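Local coordinates for protein predicted metal-dependent phosphohydrolase (PDB 3KH1) that probably acts as a metal-dependent phosphohydrolase of the HD-domain family, perhaps as a 5'-deoxynucleotidase, at residues T25-Q29 and G83-I87; H47-A52 and L140-Q144. The contacts are given in a common frame with arbitrary orientation. Where two conformers were deposited one is given. Residue numbers count along the deposited sequence, not the author numbering.

How the contacts relate
Both contacts lie within one HD domain, but at different depths. Contact 2 is buried, its centre about 8 Å from the centre of the chain: two helices, 41-54 and 132-151, cross there through apolar side chains and one side-chain hydrogen bond. Contact 1 is a surface contact, where a short strand faces the loop after helix 79-82; two waters bridge it around Asp-84 beside direct packing, and no direct hydrogen bond crosses. The centres of contacts 1 and 2 are about 16 Å apart. They touch where Ile-87 CG2 lies 4.0 Å from Arg-142 NH2. Glu-39 ties them together, forming a salt bridge with Arg-28 and a hydrogen bond with Gln-144.

Contact 1: T25-Q29 and G83-I87; sequences TILRQ and GDTFI
In this HD domain residues 26-28, extended after a 3-10 turn at Thr-25, run beside the irregular loop 83-87 until the chain turns a corner at Gln-29; the runs 26-29 and 83-86 point 11° apart. CA atoms of Arg-28 and Asp-84 are 6.2 Å apart. Gly-83 has positive phi (74°), which favours glycine. Ile-26 (m, m) lays CG2 3.9 Å from Asp-84 N. Asp-84 CB points toward the strand, 3.4 Å from Leu-27 O; chi1 t then sets OD2 3.6 Å from Arg-28 CA. Arg-28 (m, t, p) salt-bridges Glu-39, whose backbone pairs it with strand 38-40. Gln-29 (m, m) packs CB 3.7 Å from CD1 of Phe-86 (t), its OE1 accepting from His-160. Water-bridged Asp-84 holds the loop beside strand 27-28: one water donates to Leu-27 O (2.9 Å) and Asp-84 OD2 (3.2 Å), accepting from Gln-29 NE2 (3.1 Å); another accepts from Gln-29 N (2.9 Å), donating to Asp-84 OD2 (2.6 Å).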
loop_
_atom_site.group_PDB
_atom_site.type_symbol
_atom_site.label_atom_id
_atom_site.label_comp_id
_atom_site.label_asym_id
_atom_site.label_seq_id
_atom_site.Cartn_x
_atom_site.Cartn_y
_atom_site.Cartn_z
ATOM N N THR A 25 -8.007 3.138 8.894
ATOM C CA THR A 25 -9.279 3.559 9.431
ATOM C C THR A 25 -9.748 4.907 8.877
ATOM O O THR A 25 -10.826 5.359 9.222
ATOM C CB THR A 25 -9.217 3.681 11.037
ATOM O OG1 THR A 25 -8.407 4.791 11.397
ATOM C CG2 THR A 25 -8.656 2.502 11.657
ATOM N N ILE A 26 -8.943 5.554 8.035
ATOM C CA ILE A 26 -9.270 6.891 7.484
ATOM C C ILE A 26 -9.955 6.690 6.148
ATOM O O ILE A 26 -9.377 6.125 5.191
ATOM C CB ILE A 26 -8.039 7.768 7.332
ATOM C CG1 ILE A 26 -7.253 7.893 8.639
ATOM C CG2 ILE A 26 -8.435 9.171 6.783
ATOM C CD1 ILE A 26 -8.041 8.507 9.798
ATOM N N LEU A 27 -11.196 7.118 6.056
ATOM C CA LEU A 27 -12.039 6.877 4.861
ATOM C C LEU A 27 -12.142 8.072 3.918
ATOM O O LEU A 27 -12.256 9.226 4.332
ATOM C CB LEU A 27 -13.445 6.460 5.281
ATOM C CG LEU A 27 -13.436 5.194 6.169
ATOM C CD1 LEU A 27 -14.781 4.755 6.617
ATOM C CD2 LEU A 27 -12.655 4.027 5.479
ATOM N N ARG A 28 -12.091 7.766 2.646
ATOM C CA ARG A 28 -12.234 8.714 1.559
ATOM C C ARG A 28 -13.680 8.714 1.059
ATOM O O ARG A 28 -14.494 7.872 1.453
ATOM C CB ARG A 28 -11.314 8.284 0.415
ATOM C CG ARG A 28 -9.858 8.373 0.779
ATOM C CD ARG A 28 -8.921 7.677 -0.167
ATOM N NE ARG A 28 -9.174 8.025 -1.537
ATOM C CZ ARG A 28 -8.784 9.073 -2.215
ATOM N NH1 ARG A 28 -7.895 9.889 -1.704
ATOM N NH2 ARG A 28 -9.201 9.215 -3.496
ATOM N N GLN A 29 -14.001 9.612 0.128
ATOM C CA GLN A 29 -15.317 9.569 -0.546
ATOM C C GLN A 29 -15.350 8.702 -1.801
ATOM O O GLN A 29 -16.438 8.312 -2.255
ATOM C CB GLN A 29 -15.784 10.982 -0.903
ATOM C CG GLN A 29 -16.103 11.781 0.312
ATOM C CD GLN A 29 -17.207 11.127 1.123
ATOM O OE1 GLN A 29 -18.333 10.948 0.623
ATOM N NE2 GLN A 29 -16.901 10.766 2.381
ATOM N N GLY A 83 -7.399 13.586 9.308
ATOM C CA GLY A 83 -8.563 13.104 8.563
ATOM C C GLY A 83 -8.433 13.385 7.081
ATOM O O GLY A 83 -7.476 13.985 6.615
ATOM N N ASP A 84 -9.391 12.895 6.329
ATOM C CA ASP A 84 -9.459 13.123 4.921
ATOM C C ASP A 84 -10.316 14.359 4.642
ATOM O O ASP A 84 -11.275 14.652 5.374
ATOM C CB ASP A 84 -10.096 11.905 4.245
ATOM C CG ASP A 84 -10.211 12.064 2.740
ATOM O OD1 ASP A 84 -9.147 12.135 2.131
ATOM O OD2 ASP A 84 -11.324 12.112 2.195
ATOM N N THR A 85 -9.927 15.090 3.593
ATOM C CA THR A 85 -10.688 16.209 3.095
ATOM C C THR A 85 -11.031 15.930 1.638
ATOM O O THR A 85 -10.126 15.773 0.818
ATOM C CB THR A 85 -9.833 17.529 3.175
ATOM O OG1 THR A 85 -9.316 17.761 4.526
ATOM C CG2 THR A 85 -10.690 18.723 2.769
ATOM N N PHE A 86 -12.312 15.896 1.301
ATOM C CA PHE A 86 -12.723 15.651 -0.086
ATOM C C PHE A 86 -12.244 16.817 -0.945
ATOM O O PHE A 86 -12.367 17.959 -0.548
ATOM C CB PHE A 86 -14.219 15.506 -0.140
ATOM C CG PHE A 86 -14.765 15.188 -1.507
ATOM C CD1 PHE A 86 -14.291 14.119 -2.244
ATOM C CD2 PHE A 86 -15.759 15.973 -2.032
ATOM C CE1 PHE A 86 -14.849 13.815 -3.485
ATOM C CE2 PHE A 86 -16.320 15.714 -3.267
ATOM C CZ PHE A 86 -15.874 14.608 -3.999
ATOM N N ILE A 87 -11.677 16.504 -2.098
ATOM C CA ILE A 87 -10.988 17.498 -2.913
ATOM C C ILE A 87 -11.871 18.669 -3.285
ATOM O O ILE A 87 -11.394 19.797 -3.364
ATOM C CB ILE A 87 -10.381 16.799 -4.187
ATOM C CG1 ILE A 87 -9.539 17.768 -5.013
ATOM C CG2 ILE A 87 -11.498 16.209 -5.083
ATOM C CD1 ILE A 87 -8.225 17.996 -4.506
HETATM O O HOH W 1 -14.107 11.281 3.523
HETATM O O HOH W 2 -12.267 11.940 -0.183
#

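Contact 2: H47-A52 and L140-Q144; sequences HIATMA and LDRLQ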
loop_
_atom_site.group_PDB
_atom_site.type_symbol
_atom_site.label_atom_id
_atom_site.label_comp_id
_atom_site.label_asym_id
_atom_site.label_seq_id
_atom_site.Cartn_x
_atom_site.Cartn_y
_atom_site.Cartn_z
ATOM N N HIS A 47 -2.935 1.198 -3.961
ATOM C CA HIS A 47 -3.352 1.184 -5.340
ATOM C C HIS A 47 -2.551 2.123 -6.192
ATOM O O HIS A 47 -2.063 1.752 -7.262
ATOM C CB HIS A 47 -4.834 1.548 -5.398
ATOM C CG HIS A 47 -5.567 1.035 -6.602
ATOM N ND1 HIS A 47 -6.917 1.235 -6.754
ATOM C CD2 HIS A 47 -5.155 0.357 -7.703
ATOM C CE1 HIS A 47 -7.312 0.658 -7.881
ATOM N NE2 HIS A 47 -6.276 0.100 -8.471
ATOM N N ILE A 48 -2.315 3.334 -5.698
ATOM C CA ILE A 48 -1.568 4.321 -6.494
ATOM C C ILE A 48 -0.092 3.965 -6.576
ATOM O O ILE A 48 0.545 4.209 -7.577
ATOM C CB ILE A 48 -1.615 5.774 -5.939
ATOM C CG1 ILE A 48 -2.979 6.213 -5.388
ATOM C CG2 ILE A 48 -1.177 6.766 -7.037
ATOM C CD1 ILE A 48 -4.166 5.868 -6.310
ATOM N N ALA A 49 0.483 3.446 -5.486
ATOM C CA ALA A 49 1.886 3.010 -5.563
ATOM C C ALA A 49 2.072 1.871 -6.551
ATOM O O ALA A 49 3.065 1.846 -7.284
ATOM C CB ALA A 49 2.411 2.613 -4.163
ATOM N N THR A 50 1.117 0.951 -6.613
ATOM C CA THR A 50 1.187 -0.109 -7.592
ATOM C C THR A 50 1.068 0.471 -9.022
ATOM O O THR A 50 1.813 0.086 -9.927
ATOM C CB THR A 50 0.071 -1.150 -7.316
ATOM O OG1 THR A 50 0.211 -1.639 -5.980
ATOM C CG2 THR A 50 0.135 -2.322 -8.269
HETATM N N MSE A 51 0.177 1.441 -9.192
HETATM C CA MSE A 51 0.054 2.140 -10.479
HETATM C C MSE A 51 1.357 2.828 -10.893
HETATM O O MSE A 51 1.664 2.884 -12.072
HETATM C CB MSE A 51 -1.044 3.206 -10.427
HETATM C CG MSE A 51 -2.452 2.641 -10.400
HETATM SE SE MSE A 51 -3.827 3.908 -9.953
HETATM C CE MSE A 51 -3.734 5.075 -11.550
ATOM N N ALA A 52 2.119 3.383 -9.948
ATOM C CA ALA A 52 3.404 4.007 -10.273
ATOM C C ALA A 52 4.303 3.024 -11.023
ATOM O O ALA A 52 4.902 3.381 -12.010
ATOM C CB ALA A 52 4.079 4.558 -8.994
ATOM N N LEU A 140 -0.870 10.409 -10.716
ATOM C CA LEU A 140 -1.429 9.094 -10.485
ATOM C C LEU A 140 -2.511 9.146 -9.442
ATOM O O LEU A 140 -3.577 8.529 -9.540
ATOM C CB LEU A 140 -0.369 8.128 -10.037
ATOM C CG LEU A 140 0.721 7.853 -11.046
ATOM C CD1 LEU A 140 1.903 7.158 -10.351
ATOM C CD2 LEU A 140 0.163 7.001 -12.170
ATOM N N ASP A 141 -2.278 9.916 -8.400
ATOM C CA ASP A 141 -3.234 10.085 -7.323
ATOM C C ASP A 141 -4.529 10.745 -7.784
ATOM O O ASP A 141 -5.613 10.443 -7.272
ATOM C CB ASP A 141 -2.651 10.898 -6.191
ATOM C CG ASP A 141 -3.525 10.875 -4.994
ATOM O OD1 ASP A 141 -3.699 9.772 -4.435
ATOM O OD2 ASP A 141 -3.974 11.948 -4.614
ATOM N N ARG A 142 -4.421 11.648 -8.760
ATOM C CA ARG A 142 -5.594 12.324 -9.298
ATOM C C ARG A 142 -6.305 11.476 -10.342
ATOM O O ARG A 142 -7.519 11.603 -10.562
ATOM C CB ARG A 142 -5.183 13.662 -9.910
ATOM C CG ARG A 142 -4.711 14.691 -8.892
ATOM C CD ARG A 142 -5.800 15.576 -8.433
ATOM N NE ARG A 142 -7.020 14.946 -7.931
ATOM C CZ ARG A 142 -7.238 14.503 -6.679
ATOM N NH1 ARG A 142 -6.326 14.653 -5.706
ATOM N NH2 ARG A 142 -8.426 13.975 -6.363
ATOM N N LEU A 143 -5.577 10.586 -11.027
ATOM C CA LEU A 143 -6.200 9.721 -12.048
ATOM C C LEU A 143 -7.079 8.667 -11.430
ATOM O O LEU A 143 -8.169 8.358 -11.927
ATOM C CB LEU A 143 -5.087 9.045 -12.825
ATOM C CG LEU A 143 -5.491 8.016 -13.890
ATOM C CD1 LEU A 143 -6.416 8.630 -14.968
ATOM C CD2 LEU A 143 -4.266 7.371 -14.563
ATOM N N GLN A 144 -6.587 8.061 -10.357
ATOM C CA GLN A 144 -7.287 6.914 -9.800
ATOM C C GLN A 144 -8.761 7.176 -9.406
ATOM O O GLN A 144 -9.633 6.331 -9.709
ATOM C CB GLN A 144 -6.469 6.264 -8.686
ATOM C CG GLN A 144 -7.053 4.986 -8.056
ATOM C CD GLN A 144 -7.854 5.230 -6.813
ATOM O OE1 GLN A 144 -8.220 6.372 -6.471
ATOM N NE2 GLN A 144 -8.064 4.135 -6.045
#
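Helices 41-54 and 132-151 of the HD domain cross steeply here: the short segments 47-52 and 140-144 have axes 9.6 Å apart at closest and an angle of 117° between their N-to-C directions. They mesh over a short patch around Ile-48 and Asp-141, whose CA atoms are 6.1 Å apart. Ile-48 is the main bump of its helix. It fills the hollow between Leu-140, Asp-141 and Gln-144, with CG2 3.4 Å from Leu-140 CB and CD1 3.3 Å from Gln-144 CB. In return Leu-140 enters the hollow between Ile-48, Met-51 and Ala-52; alanine's small side chain lets Leu-140 CD1 come within 3.5 Å of Ala-52 CA. The long, flexible Met-51, present as selenomethionine, reaches across to the partner helix, SE 3.8 Å from Gln-144 CB and CE 3.8 Å from Leu-143 CD2. At the polar margin Gln-144 NE2 donates to His-47 ND1 (3.2 Å) and also bonds Glu-39; ND1 also bonds Lys-24 NZ, and His-47 NE2 bonds Val-17 O, both of the second subunit. Asp-141 OD1 bonds His-44; these two probably correspond to the last Asp and first His of the H...HD...D signature, which binds metal in HD relatives. Helix 65-74 packs on Ile-48 and Ala-52, helix 179-195 covers Leu-140 and Leu-143, and Met-14 of the second subunit rests on Leu-143.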